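Side-chain contacts in endoglucanase A (Clostridium acetobutylicum, PDB 3IK2), which probably hydrolyses internal beta-1,4-glucosidic bonds of cellulose and related glucans, as a family 44 glycoside hydrolase built on a TIM-like barrel: residues S351-G356 with I365-A370; W278-K283 with R288-D293; Y19-N24 with N400-Y405; P307-L310 with T316-S319; D298-R303 with K448-S453. All blocks are in the same frame, centred on the assembly; numbering follows the deposited sequence.

Contact 1 of 5, residues S351-G356 with I365-A370; sequences SEYNYG and IAQADA
In the beta-alpha-beta unit that carries the TIM-like barrel from strand 347-353 through helix 361-376 to strand 379-384, the end of the first strand and the loop after it meet the helix through Tyr353 and Tyr355. Gln367 brings its carboxamide to the phenol of Tyr353, and NE2 donates to Tyr353 OH over 2.7 Å in a fairly straight bond, 163° at the hydrogen. Ring and amide planes lie 12° apart, nearly coplanar, and the amide sits at the ring edge, with Gln367 OE1 3.2 Å from Tyr353 CE1. The Gln367 chain is bent at chi2 (61°), and its carboxamide stands out from the helix toward the tyrosine. One turn of helix supplies the other half of the contact: Ala366 CB touches Tyr355 CB at 3.9 Å, and Ala370 CB approaches Tyr355 CE1, both meeting the tyrosine obliquely. Beyond the pair, the Tyr353 ring meets Phe374 edge-to-face and also touches Phe399 of helix 393-403, which places it between the barrel wall and two helices. In the loop, Asn354 OD1 accepts from Gly356 N, closing an Asx turn. A water links the two segments a second time, accepting from Tyr355 N at 2.9 Å and donating to Gln367 OE1 at 2.8 Å.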
# COMPACT_ATOMS: atom_id res chain seq x y z
N SER A 351 2.80 -0.22 0.54
CA SER A 351 2.69 1.17 0.09
C SER A 351 2.67 1.37 -1.42
O SER A 351 2.41 2.47 -1.89
CB SER A 351 3.77 2.04 0.74
OG SER A 351 5.03 1.58 0.33
N GLU A 352 2.98 0.33 -2.18
CA GLU A 352 2.64 0.26 -3.60
C GLU A 352 2.22 -1.15 -4.01
O GLU A 352 2.80 -2.13 -3.55
CB GLU A 352 3.79 0.71 -4.49
CG GLU A 352 4.13 2.19 -4.41
CD GLU A 352 5.33 2.56 -5.26
OE1 GLU A 352 5.51 1.92 -6.33
OE2 GLU A 352 6.09 3.49 -4.86
N TYR A 353 1.20 -1.22 -4.86
CA TYR A 353 0.70 -2.47 -5.44
C TYR A 353 -0.24 -2.03 -6.56
O TYR A 353 -0.75 -0.92 -6.57
CB TYR A 353 -0.03 -3.37 -4.40
CG TYR A 353 -1.36 -2.77 -3.96
CD1 TYR A 353 -2.56 -3.08 -4.65
CD2 TYR A 353 -1.43 -1.88 -2.87
CE1 TYR A 353 -3.78 -2.51 -4.27
CE2 TYR A 353 -2.68 -1.31 -2.48
CZ TYR A 353 -3.83 -1.62 -3.21
OH TYR A 353 -5.03 -1.07 -2.84
N ASN A 354 -0.48 -2.92 -7.51
CA ASN A 354 -1.42 -2.67 -8.60
C ASN A 354 -1.55 -4.03 -9.28
O ASN A 354 -0.54 -4.71 -9.50
CB ASN A 354 -0.85 -1.60 -9.55
CG ASN A 354 -1.75 -1.30 -10.74
OD1 ASN A 354 -1.86 -2.10 -11.66
ND2 ASN A 354 -2.36 -0.13 -10.75
N TYR A 355 -2.80 -4.41 -9.58
CA TYR A 355 -3.16 -5.71 -10.19
C TYR A 355 -3.45 -5.61 -11.69
O TYR A 355 -3.75 -6.60 -12.31
CB TYR A 355 -4.27 -6.44 -9.38
CG TYR A 355 -3.64 -7.17 -8.20
CD1 TYR A 355 -3.32 -6.49 -7.02
CD2 TYR A 355 -3.28 -8.53 -8.31
CE1 TYR A 355 -2.68 -7.14 -5.97
CE2 TYR A 355 -2.62 -9.18 -7.27
CZ TYR A 355 -2.32 -8.48 -6.12
OH TYR A 355 -1.67 -9.12 -5.09
N GLY A 356 -3.33 -4.41 -12.25
CA GLY A 356 -3.52 -4.20 -13.70
C GLY A 356 -4.97 -4.26 -14.12
O GLY A 356 -5.85 -4.40 -13.27
N ILE A 365 -12.25 -6.82 -9.69
CA ILE A 365 -12.44 -7.97 -8.83
C ILE A 365 -11.13 -8.23 -8.10
O ILE A 365 -11.13 -8.49 -6.87
CB ILE A 365 -12.92 -9.22 -9.66
CG1 ILE A 365 -14.44 -9.10 -9.94
CG2 ILE A 365 -12.53 -10.55 -8.95
CD1 ILE A 365 -15.05 -10.15 -10.87
N ALA A 366 -10.02 -8.12 -8.82
CA ALA A 366 -8.70 -8.35 -8.21
C ALA A 366 -8.36 -7.31 -7.14
O ALA A 366 -7.81 -7.65 -6.10
CB ALA A 366 -7.62 -8.44 -9.26
N GLN A 367 -8.72 -6.06 -7.40
CA GLN A 367 -8.60 -4.95 -6.43
C GLN A 367 -9.53 -5.14 -5.22
O GLN A 367 -9.10 -4.93 -4.08
CB GLN A 367 -8.89 -3.62 -7.11
CG GLN A 367 -8.73 -2.37 -6.18
CD GLN A 367 -7.31 -2.19 -5.61
OE1 GLN A 367 -6.32 -2.60 -6.21
NE2 GLN A 367 -7.21 -1.55 -4.42
N ALA A 368 -10.79 -5.54 -5.48
CA ALA A 368 -11.72 -5.84 -4.38
C ALA A 368 -11.19 -7.00 -3.53
O ALA A 368 -11.29 -6.98 -2.29
CB ALA A 368 -13.15 -6.12 -4.88
N ASP A 369 -10.59 -7.97 -4.19
CA ASP A 369 -10.06 -9.14 -3.49
C ASP A 369 -8.86 -8.76 -2.66
O ASP A 369 -8.75 -9.19 -1.51
CB ASP A 369 -9.74 -10.26 -4.49
CG ASP A 369 -9.50 -11.61 -3.81
OD1 ASP A 369 -10.15 -11.88 -2.81
OD2 ASP A 369 -8.66 -12.41 -4.25
N ALA A 370 -7.94 -7.96 -3.24
CA ALA A 370 -6.75 -7.47 -2.51
C ALA A 370 -7.13 -6.71 -1.27
O ALA A 370 -6.51 -6.91 -0.25
CB ALA A 370 -5.84 -6.60 -3.43
O HOH W 1 -5.03 -2.82 -8.71

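Contact 2 of 5, residues W278-K283 with R288-D293; sequences WYPEAK and RVTTSD
Lys283 and Arg288 form an antiparallel non-hydrogen-bonded pair, their CA atoms 4.3 Å apart, and from there the two chains spread, the second entering a type I turn from Arg288 to Thr291. Next to the pair, Val289 N donates to Ala282 O at 2.9 Å. The Arg288 side chain does most of the work. With CG anti to the backbone N (chi1 -166°) and the chain extended as far as NE, it runs back along residues 279-281 and lays the edge of its guanidinium against the carbonyls of Tyr279 and Pro280. NE gives an almost straight bond to Pro280 O, 2.8 Å long and 174° at the hydrogen, while NH2 reaches Tyr279 O at 3.0 Å; both oxygens lie in the guanidinium plane. Over one face sits the Glu281 carboxylate, stacked with planes 18° apart and OE1 3.3 Å from Arg288 CZ. This is a salt bridge of charge alone, since no N-H points at that oxygen, and Glu281 OE2 is bonded to Trp320 NE1 instead. Apart from this polar group, Val289 CG2 packs on Pro280 CB at 3.8 Å and on Ala282 CB. The whole loop pair follows barrel strand 273-278: Val289 leans on Ala302 of helix 297-305, Glu281 touches Ile321 of helix 320-324, and Tyr279 OH lies very close to Glu352 OE1 of strand 347-353, probably in a hydrogen bond.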
# COMPACT_ATOMS: atom_id res chain seq x y z
N TRP A 278 4.40 -4.52 -3.95
CA TRP A 278 4.00 -5.79 -4.52
C TRP A 278 3.26 -5.56 -5.82
O TRP A 278 2.07 -5.25 -5.83
CB TRP A 278 3.13 -6.56 -3.54
CG TRP A 278 2.82 -8.01 -3.93
CD1 TRP A 278 1.60 -8.53 -4.23
CD2 TRP A 278 3.75 -9.09 -4.00
NE1 TRP A 278 1.71 -9.88 -4.48
CE2 TRP A 278 3.02 -10.25 -4.34
CE3 TRP A 278 5.13 -9.21 -3.82
CZ2 TRP A 278 3.63 -11.51 -4.51
CZ3 TRP A 278 5.74 -10.46 -3.97
CH2 TRP A 278 4.98 -11.59 -4.31
N TYR A 279 4.01 -5.66 -6.91
CA TYR A 279 3.43 -5.66 -8.23
C TYR A 279 3.54 -7.11 -8.63
O TYR A 279 4.65 -7.61 -8.76
CB TYR A 279 4.21 -4.77 -9.18
CG TYR A 279 4.13 -3.30 -8.81
CD1 TYR A 279 3.05 -2.50 -9.25
CD2 TYR A 279 5.12 -2.70 -8.03
CE1 TYR A 279 2.98 -1.12 -8.92
CE2 TYR A 279 5.05 -1.33 -7.69
CZ TYR A 279 3.97 -0.55 -8.13
OH TYR A 279 3.91 0.80 -7.79
N PRO A 280 2.38 -7.80 -8.72
CA PRO A 280 2.39 -9.25 -8.99
C PRO A 280 3.20 -9.64 -10.25
O PRO A 280 3.13 -8.97 -11.29
CB PRO A 280 0.89 -9.60 -9.16
CG PRO A 280 0.16 -8.28 -9.23
CD PRO A 280 1.01 -7.26 -8.56
N GLU A 281 3.98 -10.71 -10.10
CA GLU A 281 4.73 -11.31 -11.18
C GLU A 281 3.91 -12.40 -11.88
O GLU A 281 4.28 -12.89 -12.95
CB GLU A 281 6.04 -11.90 -10.65
CG GLU A 281 7.07 -10.86 -10.20
CD GLU A 281 7.94 -10.34 -11.34
OE1 GLU A 281 7.53 -10.41 -12.51
OE2 GLU A 281 9.03 -9.82 -11.07
N ALA A 282 2.78 -12.75 -11.26
CA ALA A 282 1.82 -13.72 -11.79
C ALA A 282 1.52 -13.50 -13.27
O ALA A 282 1.28 -12.36 -13.71
CB ALA A 282 0.52 -13.65 -10.97
N LYS A 283 1.58 -14.57 -14.05
CA LYS A 283 1.29 -14.48 -15.48
C LYS A 283 0.08 -15.31 -15.83
O LYS A 283 -0.22 -16.33 -15.16
CB LYS A 283 2.48 -15.01 -16.30
CG LYS A 283 3.79 -14.22 -16.13
CD LYS A 283 4.94 -15.01 -16.77
CE LYS A 283 4.72 -15.02 -18.28
NZ LYS A 283 5.79 -15.71 -19.01
N ARG A 288 2.36 -10.92 -17.93
CA ARG A 288 2.30 -10.47 -16.55
C ARG A 288 1.00 -9.71 -16.30
O ARG A 288 0.58 -8.89 -17.14
CB ARG A 288 3.52 -9.63 -16.21
CG ARG A 288 3.71 -9.41 -14.74
CD ARG A 288 4.94 -8.60 -14.53
NE ARG A 288 5.04 -8.21 -13.13
CZ ARG A 288 6.01 -7.45 -12.64
NH1 ARG A 288 6.95 -6.99 -13.46
NH2 ARG A 288 6.01 -7.14 -11.34
N VAL A 289 0.33 -10.00 -15.18
CA VAL A 289 -1.07 -9.53 -14.96
C VAL A 289 -1.19 -8.01 -14.79
O VAL A 289 -2.28 -7.43 -14.93
CB VAL A 289 -1.76 -10.29 -13.78
CG1 VAL A 289 -1.77 -11.77 -14.03
CG2 VAL A 289 -1.05 -10.00 -12.41
N THR A 290 -0.06 -7.38 -14.48
CA THR A 290 0.06 -5.93 -14.36
C THR A 290 -0.21 -5.20 -15.70
O THR A 290 -0.33 -3.99 -15.72
CB THR A 290 1.49 -5.52 -13.85
OG1 THR A 290 2.48 -6.22 -14.62
CG2 THR A 290 1.68 -5.90 -12.37
N THR A 291 -0.31 -5.94 -16.80
CA THR A 291 -0.63 -5.33 -18.10
C THR A 291 -1.99 -4.61 -18.14
O THR A 291 -2.91 -4.98 -17.44
CB THR A 291 -0.59 -6.33 -19.29
OG1 THR A 291 -0.95 -5.62 -20.47
CG2 THR A 291 -1.59 -7.50 -19.10
N SER A 292 -2.08 -3.61 -19.01
CA SER A 292 -3.31 -2.89 -19.31
C SER A 292 -4.17 -3.58 -20.40
O SER A 292 -5.32 -3.22 -20.63
CB SER A 292 -2.98 -1.48 -19.74
OG SER A 292 -2.55 -1.47 -21.09
N ASP A 293 -3.58 -4.58 -21.07
CA ASP A 293 -4.25 -5.34 -22.11
C ASP A 293 -5.25 -6.38 -21.58
O ASP A 293 -4.88 -7.49 -21.14
CB ASP A 293 -3.21 -5.97 -23.04
CG ASP A 293 -3.82 -6.94 -24.07
OD1 ASP A 293 -4.96 -6.75 -24.53
OD2 ASP A 293 -3.12 -7.90 -24.42

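Contact 3 of 5, residues Y19-N24 with N400-Y405; sequences YIYGTN and NLYNNY
Tyr21 and Asn403 both set CG anti to their carbonyl carbons, with chi1 at -51° and -61°, and these torsions bring the asparagine amide over the tyrosine ring. Asn403 ND2 sits above the ring centre, 3.3 Å from Tyr21 CG, and the amide plane stands nearly upright on the ring, at 86°. The nitrogen therefore meets the pi face, while Ile20 CG1 covers the opposite face from within the same segment; the ring is clamped between an amide and an aliphatic branch. Tyr402, the residue before Asn403 on its helix, meets another part of the ring. Tyr21 CE2 lies 3.6 Å from Tyr402 CG and 3.7 Å from Tyr402 CB, and Tyr21 OH comes to 3.7 Å from Tyr402 CD1. The two rings are oblique, with centroids 5.5 Å apart. The phenol of Tyr402 is engaged elsewhere, in a hydrogen bond to Ala368 O of helix 361-376, and Leu371 of that helix touches both tyrosines. All three contacting residues are buried, and they meet through ring, amide and methylene surfaces. The arrangement belongs to the outer layer of a TIM-like barrel: the chain entering the first barrel strand, 22-23, is covered by helix 393-403, which follows the eighth strand, 379-384, as the ring of strands closes.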
# COMPACT_ATOMS: atom_id res chain seq x y z
N TYR A 19 -6.68 1.82 7.56
CA TYR A 19 -5.77 2.44 6.59
C TYR A 19 -5.36 1.58 5.39
O TYR A 19 -4.49 2.00 4.62
CB TYR A 19 -4.52 3.02 7.26
CG TYR A 19 -4.83 3.74 8.55
CD1 TYR A 19 -4.34 3.27 9.75
CD2 TYR A 19 -5.67 4.87 8.57
CE1 TYR A 19 -4.63 3.89 10.95
CE2 TYR A 19 -5.96 5.51 9.76
CZ TYR A 19 -5.42 5.01 10.94
OH TYR A 19 -5.70 5.59 12.16
N ILE A 20 -5.99 0.41 5.23
CA ILE A 20 -5.79 -0.43 4.05
C ILE A 20 -6.41 0.10 2.74
O ILE A 20 -6.07 -0.41 1.65
CB ILE A 20 -6.25 -1.91 4.27
CG1 ILE A 20 -7.78 -1.99 4.40
CG2 ILE A 20 -5.50 -2.56 5.45
CD1 ILE A 20 -8.34 -3.33 4.31
N TYR A 21 -7.31 1.08 2.84
CA TYR A 21 -8.07 1.57 1.67
C TYR A 21 -7.45 2.87 1.14
O TYR A 21 -8.15 3.83 0.83
CB TYR A 21 -9.56 1.81 2.02
CG TYR A 21 -10.23 0.63 2.71
CD1 TYR A 21 -10.43 0.62 4.10
CD2 TYR A 21 -10.69 -0.48 1.97
CE1 TYR A 21 -11.03 -0.47 4.74
CE2 TYR A 21 -11.31 -1.56 2.58
CZ TYR A 21 -11.48 -1.55 3.96
OH TYR A 21 -12.07 -2.62 4.57
N GLY A 22 -6.13 2.89 1.04
CA GLY A 22 -5.41 4.10 0.72
C GLY A 22 -4.96 4.15 -0.73
O GLY A 22 -5.05 3.15 -1.48
N THR A 23 -4.46 5.32 -1.13
CA THR A 23 -3.93 5.50 -2.47
C THR A 23 -2.68 6.41 -2.50
O THR A 23 -2.48 7.21 -1.58
CB THR A 23 -5.03 6.01 -3.43
OG1 THR A 23 -4.58 5.88 -4.79
CG2 THR A 23 -5.42 7.48 -3.08
N ASN A 24 -1.86 6.24 -3.55
CA ASN A 24 -0.76 7.16 -3.94
C ASN A 24 -1.25 8.23 -4.94
O ASN A 24 -0.56 9.22 -5.17
CB ASN A 24 0.35 6.40 -4.67
CG ASN A 24 1.23 5.57 -3.75
OD1 ASN A 24 2.20 6.14 -3.19
ND2 ASN A 24 1.00 4.34 -3.66
N ASN A 400 -14.96 1.88 -3.70
CA ASN A 400 -16.35 2.24 -3.34
C ASN A 400 -17.17 1.06 -2.87
O ASN A 400 -18.08 1.23 -2.06
CB ASN A 400 -17.05 2.93 -4.50
CG ASN A 400 -16.53 4.30 -4.73
OD1 ASN A 400 -16.10 4.95 -3.77
ND2 ASN A 400 -16.52 4.76 -5.98
N LEU A 401 -16.87 -0.14 -3.35
CA LEU A 401 -17.59 -1.31 -2.89
C LEU A 401 -17.43 -1.51 -1.39
O LEU A 401 -18.34 -1.95 -0.72
CB LEU A 401 -17.17 -2.59 -3.64
CG LEU A 401 -18.05 -3.81 -3.33
CD1 LEU A 401 -19.45 -3.62 -3.90
CD2 LEU A 401 -17.42 -5.12 -3.81
N TYR A 402 -16.26 -1.17 -0.87
CA TYR A 402 -16.03 -1.27 0.55
C TYR A 402 -16.65 -0.14 1.37
O TYR A 402 -17.37 -0.42 2.33
CB TYR A 402 -14.53 -1.44 0.85
CG TYR A 402 -14.07 -2.85 0.59
CD1 TYR A 402 -14.05 -3.79 1.62
CD2 TYR A 402 -13.71 -3.26 -0.70
CE1 TYR A 402 -13.65 -5.11 1.38
CE2 TYR A 402 -13.31 -4.61 -0.96
CZ TYR A 402 -13.29 -5.51 0.10
OH TYR A 402 -12.89 -6.81 -0.11
N ASN A 403 -16.41 1.11 0.97
CA ASN A 403 -16.67 2.29 1.82
C ASN A 403 -17.56 3.40 1.26
O ASN A 403 -17.76 4.43 1.88
CB ASN A 403 -15.36 2.91 2.29
CG ASN A 403 -14.55 1.94 3.10
OD1 ASN A 403 -15.02 1.45 4.12
ND2 ASN A 403 -13.34 1.63 2.63
N ASN A 404 -18.10 3.18 0.09
CA ASN A 404 -19.12 4.08 -0.40
C ASN A 404 -19.95 3.36 -1.44
O ASN A 404 -20.05 3.80 -2.57
CB ASN A 404 -18.49 5.36 -0.94
CG ASN A 404 -19.52 6.39 -1.33
OD1 ASN A 404 -20.65 6.36 -0.86
ND2 ASN A 404 -19.13 7.32 -2.20
N TYR A 405 -20.51 2.22 -1.07
CA TYR A 405 -21.23 1.38 -2.02
C TYR A 405 -22.60 1.97 -2.40
O TYR A 405 -23.09 1.75 -3.50
CB TYR A 405 -21.38 -0.04 -1.49
CG TYR A 405 -21.99 -0.11 -0.11
CD1 TYR A 405 -23.36 -0.26 0.07
CD2 TYR A 405 -21.20 -0.03 1.03
CE1 TYR A 405 -23.91 -0.34 1.34
CE2 TYR A 405 -21.75 -0.12 2.29
CZ TYR A 405 -23.10 -0.27 2.43
OH TYR A 405 -23.65 -0.33 3.70

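Contact 4 of 5, residues P307-L310 with T316-S319; sequences PRSL and TEDS
Ser309 and Glu317 make up the tight part of this contact: Ser309 OG donates to Glu317 OE1 at 2.6 Å, and the serine CB also lies close, 3.1 Å from that same oxygen. The hydroxyl comes from above the carboxylate plane, 36° out of it. Glu317 reaches the serine with CG held between its backbone N and carbonyl carbon (chi1 78°) and the chain extended beyond. Its second oxygen is taken up within its own segment, where Ser319 OG donates to Glu317 OE2 at 2.5 Å along the anti lone pair. One buried carboxylate is thus gripped by two serine hydroxyls, one on each oxygen, which would be expected to steady its negative charge. Ser319 is also the N-cap of helix 320-324, its OG capping Gly322 N, and so the carboxylate lies in the second shell of a helix start in the long connection after helix 297-305. On the solvent side the segment is much looser: Thr316 and Asp318, flanking Glu317, are exposed and make no contact with residues 307-310. The neighbours of Ser309 turn to other parts of the protein, Arg308 to a salt bridge with Asp312 and Leu310 to Val373 of helix 361-376.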
# COMPACT_ATOMS: atom_id res chain seq x y z
N PRO A 307 -4.27 -12.36 -6.32
CA PRO A 307 -4.27 -12.06 -4.88
C PRO A 307 -4.15 -13.29 -3.97
O PRO A 307 -3.79 -13.15 -2.79
CB PRO A 307 -5.62 -11.34 -4.68
CG PRO A 307 -5.87 -10.70 -5.99
CD PRO A 307 -5.46 -11.77 -6.97
N ARG A 308 -4.48 -14.50 -4.49
CA ARG A 308 -4.30 -15.71 -3.71
C ARG A 308 -2.82 -15.95 -3.30
O ARG A 308 -2.55 -16.54 -2.26
CB ARG A 308 -4.90 -16.94 -4.43
CG ARG A 308 -6.44 -17.01 -4.34
CD ARG A 308 -7.06 -18.03 -5.28
NE ARG A 308 -6.77 -19.39 -4.84
CZ ARG A 308 -6.92 -20.48 -5.58
NH1 ARG A 308 -7.38 -20.41 -6.83
NH2 ARG A 308 -6.59 -21.66 -5.05
N SER A 309 -1.85 -15.46 -4.09
CA SER A 309 -0.42 -15.60 -3.70
C SER A 309 -0.05 -14.85 -2.42
O SER A 309 1.02 -15.08 -1.84
CB SER A 309 0.52 -15.22 -4.85
OG SER A 309 0.34 -16.12 -5.94
N LEU A 310 -0.92 -13.95 -1.98
CA LEU A 310 -0.70 -13.25 -0.72
C LEU A 310 -1.04 -14.11 0.51
O LEU A 310 -0.50 -13.88 1.57
CB LEU A 310 -1.53 -11.96 -0.70
CG LEU A 310 -1.24 -10.85 -1.69
CD1 LEU A 310 -2.37 -9.79 -1.68
CD2 LEU A 310 0.11 -10.24 -1.34
N THR A 316 -0.67 -21.99 -6.67
CA THR A 316 0.60 -21.80 -7.38
C THR A 316 0.43 -20.83 -8.57
O THR A 316 -0.42 -21.05 -9.47
CB THR A 316 1.22 -23.13 -7.90
OG1 THR A 316 1.36 -24.03 -6.81
CG2 THR A 316 2.61 -22.89 -8.45
N GLU A 317 1.22 -19.77 -8.56
CA GLU A 317 1.10 -18.77 -9.61
C GLU A 317 2.17 -19.05 -10.64
O GLU A 317 3.18 -19.66 -10.32
CB GLU A 317 1.24 -17.33 -9.05
CG GLU A 317 2.67 -16.88 -8.76
CD GLU A 317 2.76 -15.43 -8.28
OE1 GLU A 317 1.74 -14.94 -7.73
OE2 GLU A 317 3.84 -14.80 -8.45
N ASP A 318 1.91 -18.64 -11.88
CA ASP A 318 2.89 -18.71 -12.95
C ASP A 318 3.82 -17.51 -12.92
O ASP A 318 3.53 -16.47 -13.52
CB ASP A 318 2.18 -18.79 -14.29
CG ASP A 318 3.13 -18.97 -15.46
OD1 ASP A 318 4.38 -19.08 -15.27
OD2 ASP A 318 2.60 -19.00 -16.59
N SER A 319 4.94 -17.66 -12.22
CA SER A 319 5.96 -16.62 -12.18
C SER A 319 7.31 -17.26 -11.78
O SER A 319 7.37 -18.43 -11.35
CB SER A 319 5.54 -15.51 -11.20
OG SER A 319 5.54 -15.99 -9.86

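Contact 5 of 5, residues D298-R303 with K448-S453; sequences DCNKAR and KNYTDS
Tyr450 reaches from its loop to helix 297-305 and lies obliquely across two consecutive side chains there, its phenol end at Asn300 and its CB end at Lys301. The amide of Asn300 is turned to within 15° of the ring plane. In this near-flat setting Asn300 ND2 donates to Tyr450 OH at 2.8 Å, 165° at the hydrogen, with the phenol oxygen close to the amide plane. Asn300 CB comes up at the ring edge, 3.9 Å from Tyr450 CE1. Lys301, extended beyond CG, runs past the other end of the tyrosine: its CE is 3.7 Å from Tyr450 CB, and its CG is 3.9 Å from Tyr450 CD1. The lysine thus contributes its aliphatic stem. Both ends of the asparagine amide are occupied, for ND2 also donates to Thr294 O and OD1 accepts from Arg303 NH1 at 3.0 Å one helical turn on; these bonds fix which way the amide is flipped. In the loop, Asn449 OD1 takes Thr451 N and Asp452 N from opposite faces of its plane, an Asx turn to Thr451 N extended by the bond to Asp452 N into an Asx motif. Tyr450 sits on the connection between strands 440-447 and 454-461 of the beta-sheet domain, touching Val297 and Met304 of the barrel-side helix 297-305 as well as His360, just ahead of helix 361-376.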
# COMPACT_ATOMS: atom_id res chain seq x y z
N ASP A 298 -6.94 -15.42 -20.49
CA ASP A 298 -6.14 -16.17 -19.50
C ASP A 298 -5.32 -15.26 -18.61
O ASP A 298 -5.05 -15.57 -17.45
CB ASP A 298 -5.24 -17.20 -20.18
CG ASP A 298 -6.01 -18.45 -20.62
OD1 ASP A 298 -7.25 -18.50 -20.45
OD2 ASP A 298 -5.37 -19.40 -21.12
N CYS A 299 -4.91 -14.12 -19.17
CA CYS A 299 -4.29 -13.09 -18.36
C CYS A 299 -5.34 -12.49 -17.39
O CYS A 299 -5.05 -12.36 -16.19
CB CYS A 299 -3.60 -12.03 -19.23
SG CYS A 299 -2.52 -10.91 -18.32
N ASN A 300 -6.54 -12.16 -17.89
CA ASN A 300 -7.62 -11.67 -17.03
C ASN A 300 -7.93 -12.62 -15.86
O ASN A 300 -8.13 -12.19 -14.69
CB ASN A 300 -8.89 -11.36 -17.81
CG ASN A 300 -8.70 -10.30 -18.90
OD1 ASN A 300 -7.72 -9.58 -18.93
ND2 ASN A 300 -9.70 -10.17 -19.78
N LYS A 301 -7.90 -13.91 -16.18
CA LYS A 301 -8.19 -14.97 -15.18
C LYS A 301 -7.12 -15.07 -14.11
O LYS A 301 -7.42 -15.12 -12.93
CB LYS A 301 -8.38 -16.33 -15.86
CG LYS A 301 -9.71 -16.45 -16.51
CD LYS A 301 -9.84 -17.69 -17.39
CE LYS A 301 -11.25 -17.79 -17.92
NZ LYS A 301 -11.39 -18.83 -18.98
N ALA A 302 -5.86 -15.13 -14.55
CA ALA A 302 -4.73 -15.10 -13.66
C ALA A 302 -4.76 -13.89 -12.74
O ALA A 302 -4.31 -13.98 -11.58
CB ALA A 302 -3.44 -15.12 -14.47
N ARG A 303 -5.25 -12.75 -13.26
CA ARG A 303 -5.31 -11.49 -12.52
C ARG A 303 -6.16 -11.62 -11.27
O ARG A 303 -5.73 -11.27 -10.19
CB ARG A 303 -5.83 -10.35 -13.41
CG ARG A 303 -6.04 -9.00 -12.69
CD ARG A 303 -6.40 -7.84 -13.66
NE ARG A 303 -5.36 -7.65 -14.65
CZ ARG A 303 -5.49 -7.90 -15.96
NH1 ARG A 303 -6.66 -8.34 -16.45
NH2 ARG A 303 -4.46 -7.71 -16.78
N LYS A 448 -15.50 -14.93 -9.43
CA LYS A 448 -14.35 -14.77 -10.34
C LYS A 448 -14.52 -15.60 -11.64
O LYS A 448 -13.70 -15.50 -12.56
CB LYS A 448 -13.00 -15.11 -9.65
CG LYS A 448 -12.69 -14.40 -8.31
CD LYS A 448 -11.36 -14.85 -7.65
CE LYS A 448 -11.55 -16.10 -6.77
NZ LYS A 448 -10.27 -16.62 -6.15
N ASN A 449 -15.57 -16.41 -11.72
CA ASN A 449 -15.80 -17.22 -12.90
C ASN A 449 -16.15 -16.36 -14.11
O ASN A 449 -16.91 -15.38 -14.02
CB ASN A 449 -16.84 -18.34 -12.69
CG ASN A 449 -16.72 -19.44 -13.74
OD1 ASN A 449 -17.20 -19.31 -14.87
ND2 ASN A 449 -16.05 -20.52 -13.37
N TYR A 450 -15.55 -16.73 -15.24
CA TYR A 450 -15.66 -15.91 -16.43
C TYR A 450 -17.01 -16.08 -17.12
O TYR A 450 -17.39 -15.22 -17.91
CB TYR A 450 -14.54 -16.24 -17.42
CG TYR A 450 -13.91 -15.00 -17.98
CD1 TYR A 450 -12.86 -14.37 -17.31
CD2 TYR A 450 -14.37 -14.44 -19.16
CE1 TYR A 450 -12.30 -13.22 -17.79
CE2 TYR A 450 -13.81 -13.28 -19.66
CZ TYR A 450 -12.77 -12.68 -18.97
OH TYR A 450 -12.18 -11.53 -19.46
N THR A 451 -17.71 -17.19 -16.86
CA THR A 451 -18.90 -17.53 -17.65
C THR A 451 -20.11 -18.04 -16.84
O THR A 451 -21.25 -17.89 -17.27
CB THR A 451 -18.53 -18.59 -18.75
OG1 THR A 451 -18.12 -19.81 -18.12
CG2 THR A 451 -17.38 -18.09 -19.62
N ASP A 452 -19.86 -18.66 -15.69
CA ASP A 452 -20.91 -19.34 -14.93
C ASP A 452 -21.39 -18.52 -13.72
O ASP A 452 -20.63 -17.78 -13.12
CB ASP A 452 -20.40 -20.68 -14.42
CG ASP A 452 -19.95 -21.62 -15.54
OD1 ASP A 452 -20.33 -21.40 -16.72
OD2 ASP A 452 -19.19 -22.57 -15.22
N SER A 453 -22.66 -18.66 -13.38
CA SER A 453 -23.19 -17.96 -12.23
C SER A 453 -22.99 -18.87 -11.01
O SER A 453 -22.77 -20.08 -11.15
CB SER A 453 -24.67 -17.57 -12.46
OG SER A 453 -25.45 -18.76 -12.59

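Overall arrangement
Contact 1 lies nearest the middle of the chain, about 9 Å from its centre, and touches all four others. Its centre is about 10 Å from that of contact 2, where Trp278 N and Glu352 O join neighbouring barrel strands, and about 11 Å from contact 3, joined through Ser351 O and Asn24 ND2. Arg303 of contact 5 links two more, bonding Val289 O of contact 2 and, weakly, Tyr355 O of contact 1. Lys283 N and Asp318 O tie contact 4 to contact 2. Contact 5 joins a barrel-side helix to a loop of the nine-stranded sheet; contact 3, its centre about 23 Å away, lies on helix 393-403, whose Leu401 and Tyr402 touch Ile444 of that sheet. The calcium site involves none of these segments.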